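Local coordinates for D-alanyl-D-alanine carboxypeptidase DacB2 (Mycobacterium tuberculosis H37Rv, PDB 4RYE), which probably removes the terminal D-alanine of peptidoglycan stem peptides, acting as a serine-type D,D-carboxypeptidase of the mycobacterial cell wall, at residues Ile232-Gly237 against Trp247-Thr252. Numbering follows the deposited sequence.
Sequences IAMMYG and WDQAAT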
ATOM      1  N   ILE A 232      -9.098  -1.350   4.564  1.00 11.18           N
ATOM      2  CA  ILE A 232      -9.189  -2.757   4.190  1.00 13.27           C
ATOM      3  C   ILE A 232      -7.883  -3.197   3.581  1.00 16.87           C
ATOM      4  O   ILE A 232      -7.089  -2.371   3.124  1.00 14.56           O
ATOM      5  CB  ILE A 232     -10.309  -3.024   3.164  1.00 14.83           C
ATOM      6  CG1 ILE A 232      -9.982  -2.349   1.832  1.00 18.57           C
ATOM      7  CG2 ILE A 232     -11.662  -2.578   3.705  1.00 17.37           C
ATOM      8  CD1 ILE A 232     -10.954  -2.700   0.697  1.00 23.30           C
ATOM      9  N   ALA A 233      -7.659  -4.504   3.594  1.00 12.86           N
ATOM     10  CA  ALA A 233      -6.552  -5.094   2.853  1.00 15.27           C
ATOM     11  C   ALA A 233      -7.027  -6.400   2.254  1.00 15.00           C
ATOM     12  O   ALA A 233      -7.909  -7.060   2.804  1.00 16.31           O
ATOM     13  CB  ALA A 233      -5.337  -5.309   3.749  1.00 12.26           C
HETATM   14  N   MSE A 234      -6.467  -6.752   1.107  1.00 13.25           N
HETATM   15  CA  MSE A 234      -6.851  -7.950   0.390  1.00 15.46           C
HETATM   16  C   MSE A 234      -5.569  -8.556  -0.159  1.00 17.51           C
HETATM   17  O   MSE A 234      -4.739  -7.839  -0.709  1.00 14.74           O
HETATM   18  CB  MSE A 234      -7.798  -7.579  -0.752  1.00 16.88           C
HETATM   19  CG  MSE A 234      -9.139  -7.055  -0.280  1.00 21.40           C
HETATM   20 SE   MSE A 234     -10.032  -5.934  -1.619  0.79 29.42          SE
HETATM   21  CE  MSE A 234      -9.909  -7.126  -3.154  1.00 29.59           C
HETATM   22  N   MSE A 235      -5.381  -9.859   0.016  1.00 16.81           N
HETATM   23  CA  MSE A 235      -4.148 -10.489  -0.443  1.00 16.13           C
HETATM   24  C   MSE A 235      -4.396 -11.756  -1.239  1.00 18.36           C
HETATM   25  O   MSE A 235      -5.461 -12.381  -1.136  1.00 21.50           O
HETATM   26  CB  MSE A 235      -3.231 -10.839   0.738  1.00 18.93           C
HETATM   27  CG  MSE A 235      -2.982  -9.736   1.743  1.00 15.08           C
HETATM   28 SE   MSE A 235      -1.521 -10.276   2.948  0.76 22.70          SE
HETATM   29  CE  MSE A 235       0.004  -9.885   1.775  1.00 17.06           C
ATOM     30  N   TYR A 236      -3.387 -12.131  -2.022  1.00 22.55           N
ATOM     31  CA  TYR A 236      -3.317 -13.443  -2.651  1.00 24.15           C
ATOM     32  C   TYR A 236      -4.534 -13.782  -3.510  1.00 27.44           C
ATOM     33  O   TYR A 236      -5.121 -14.860  -3.376  1.00 24.53           O
ATOM     34  CB  TYR A 236      -3.104 -14.520  -1.586  1.00 22.63           C
ATOM     35  CG  TYR A 236      -2.442 -15.750  -2.128  1.00 23.35           C
ATOM     36  CD1 TYR A 236      -1.168 -15.683  -2.670  1.00 24.18           C
ATOM     37  CD2 TYR A 236      -3.083 -16.976  -2.101  1.00 27.48           C
ATOM     38  CE1 TYR A 236      -0.547 -16.813  -3.174  1.00 29.79           C
ATOM     39  CE2 TYR A 236      -2.475 -18.110  -2.600  1.00 33.47           C
ATOM     40  CZ  TYR A 236      -1.206 -18.023  -3.137  1.00 36.57           C
ATOM     41  OH  TYR A 236      -0.588 -19.147  -3.640  1.00 37.31           O
ATOM     42  N   GLY A 237      -4.902 -12.873  -4.406  1.00 24.74           N
ATOM     43  CA  GLY A 237      -6.097 -13.067  -5.203  1.00 22.20           C
ATOM     44  C   GLY A 237      -5.860 -13.029  -6.692  1.00 26.14           C
ATOM     45  O   GLY A 237      -4.912 -12.397  -7.163  1.00 27.32           O
ATOM     46  N   TRP A 247     -11.202  -4.174  -7.827  1.00 27.34           N
ATOM     47  CA  TRP A 247     -11.866  -2.897  -7.564  1.00 23.50           C
ATOM     48  C   TRP A 247     -13.290  -3.139  -7.085  1.00 23.19           C
ATOM     49  O   TRP A 247     -13.788  -2.419  -6.209  1.00 23.24           O
ATOM     50  CB  TRP A 247     -11.885  -1.986  -8.803  1.00 26.98           C
ATOM     51  CG  TRP A 247     -10.526  -1.669  -9.392  1.00 30.55           C
ATOM     52  CD1 TRP A 247     -10.133  -1.863 -10.686  1.00 32.63           C
ATOM     53  CD2 TRP A 247      -9.391  -1.105  -8.709  1.00 31.37           C
ATOM     54  NE1 TRP A 247      -8.827  -1.460 -10.850  1.00 37.14           N
ATOM     55  CE2 TRP A 247      -8.349  -0.990  -9.653  1.00 35.60           C
ATOM     56  CE3 TRP A 247      -9.154  -0.690  -7.394  1.00 30.80           C
ATOM     57  CZ2 TRP A 247      -7.093  -0.472  -9.325  1.00 38.71           C
ATOM     58  CZ3 TRP A 247      -7.902  -0.177  -7.068  1.00 34.90           C
ATOM     59  CH2 TRP A 247      -6.892  -0.070  -8.032  1.00 32.37           C
ATOM     60  N   ASP A 248     -13.936  -4.148  -7.675  1.00 20.19           N
ATOM     61  CA  ASP A 248     -15.291  -4.550  -7.306  1.00 26.31           C
ATOM     62  C   ASP A 248     -15.347  -5.007  -5.851  1.00 26.38           C
ATOM     63  O   ASP A 248     -16.192  -4.546  -5.076  1.00 26.30           O
ATOM     64  CB  ASP A 248     -15.804  -5.679  -8.223  1.00 25.44           C
ATOM     65  CG  ASP A 248     -16.154  -5.195  -9.625  1.00 32.72           C
ATOM     66  OD1 ASP A 248     -16.531  -4.015  -9.783  1.00 40.61           O
ATOM     67  OD2 ASP A 248     -16.063  -6.008 -10.572  1.00 30.20           O
ATOM     68  N   GLN A 249     -14.448  -5.916  -5.481  1.00 24.07           N
ATOM     69  CA  GLN A 249     -14.465  -6.494  -4.142  1.00 22.61           C
ATOM     70  C   GLN A 249     -14.113  -5.453  -3.083  1.00 21.29           C
ATOM     71  O   GLN A 249     -14.639  -5.490  -1.975  1.00 17.89           O
ATOM     72  CB  GLN A 249     -13.537  -7.717  -4.052  1.00 23.96           C
ATOM     73  CG  GLN A 249     -13.284  -8.204  -2.624  1.00 18.44           C
ATOM     74  CD  GLN A 249     -12.643  -9.589  -2.569  1.00 25.99           C
ATOM     75  OE1 GLN A 249     -11.748  -9.910  -3.353  1.00 25.35           O
ATOM     76  NE2 GLN A 249     -13.116 -10.420  -1.649  1.00 28.20           N
ATOM     77  N   ALA A 250     -13.226  -4.522  -3.421  1.00 20.44           N
ATOM     78  CA  ALA A 250     -12.881  -3.458  -2.486  1.00 22.73           C
ATOM     79  C   ALA A 250     -14.105  -2.599  -2.218  1.00 19.00           C
ATOM     80  O   ALA A 250     -14.381  -2.247  -1.078  1.00 20.27           O
ATOM     81  CB  ALA A 250     -11.725  -2.603  -3.019  1.00 15.20           C
ATOM     82  N   ALA A 251     -14.829  -2.250  -3.273  1.00 19.96           N
ATOM     83  CA  ALA A 251     -16.017  -1.424  -3.117  1.00 21.79           C
ATOM     84  C   ALA A 251     -17.082  -2.212  -2.345  1.00 24.23           C
ATOM     85  O   ALA A 251     -17.808  -1.659  -1.522  1.00 20.35           O
ATOM     86  CB  ALA A 251     -16.538  -0.983  -4.476  1.00 25.12           C
ATOM     87  N   THR A 252     -17.171  -3.509  -2.622  1.00 20.72           N
ATOM     88  CA  THR A 252     -18.109  -4.378  -1.913  1.00 24.14           C
ATOM     89  C   THR A 252     -17.799  -4.440  -0.408  1.00 18.55           C
ATOM     90  O   THR A 252     -18.712  -4.375   0.422  1.00 20.13           O
ATOM     91  CB  THR A 252     -18.123  -5.788  -2.531  1.00 21.89           C
ATOM     92  OG1 THR A 252     -18.820  -5.738  -3.779  1.00 26.70           O
ATOM     93  CG2 THR A 252     -18.821  -6.784  -1.616  1.00 25.40           C
TER
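The flat group that matters is the side-chain amide of Gln-249, and the methyl CE of Met-234, built as selenomethionine, comes obliquely to its edge between CG and OE1, raised out of the amide plane but not over a face. That methyl is 3.3 Å from Gln-249 OE1 and 3.6 Å from Gln-249 CG. OE1 takes its hydrogen bond from elsewhere, the backbone N of Ala-20, which probably fixes the amide's rotation.

This is the C-terminal helix of the penicillin-binding, beta-lactamase-like fold lying on the central antiparallel sheet. Strand residues 232-235 and helix residues 247-252 run roughly antiparallel, at 144°, with their axes 9.7 Å apart. Alternation along the strand sorts the side chains: Ile-232 and Met-234 face this helix, while Ala-233 and Met-235 meet helix 155-166 on the opposite face of the sheet. Gln-249 starts from the helix flank, with CG anti to its backbone N (chi1 168°), and its extended chain runs alongside Met-234, the two pointing opposite ways. A bend at the end of Met-234 (chi3 51°) turns CE onto that chain and leaves SE against the helix backbone, 3.9 Å from Ala-250 CA.

No hydrogen bond joins the two segments; their buried contact is made by van der Waals packing. Leu-253 and Tyr-246 of the same helix also touch Met-234, and Phe-254 touches Ile-232. Ala-250 meets both strand side chains with its methyl: its CB has Met-234 SE at 4.0 Å and, from farther back along the strand, Ile-232 CD1 at 3.8 Å.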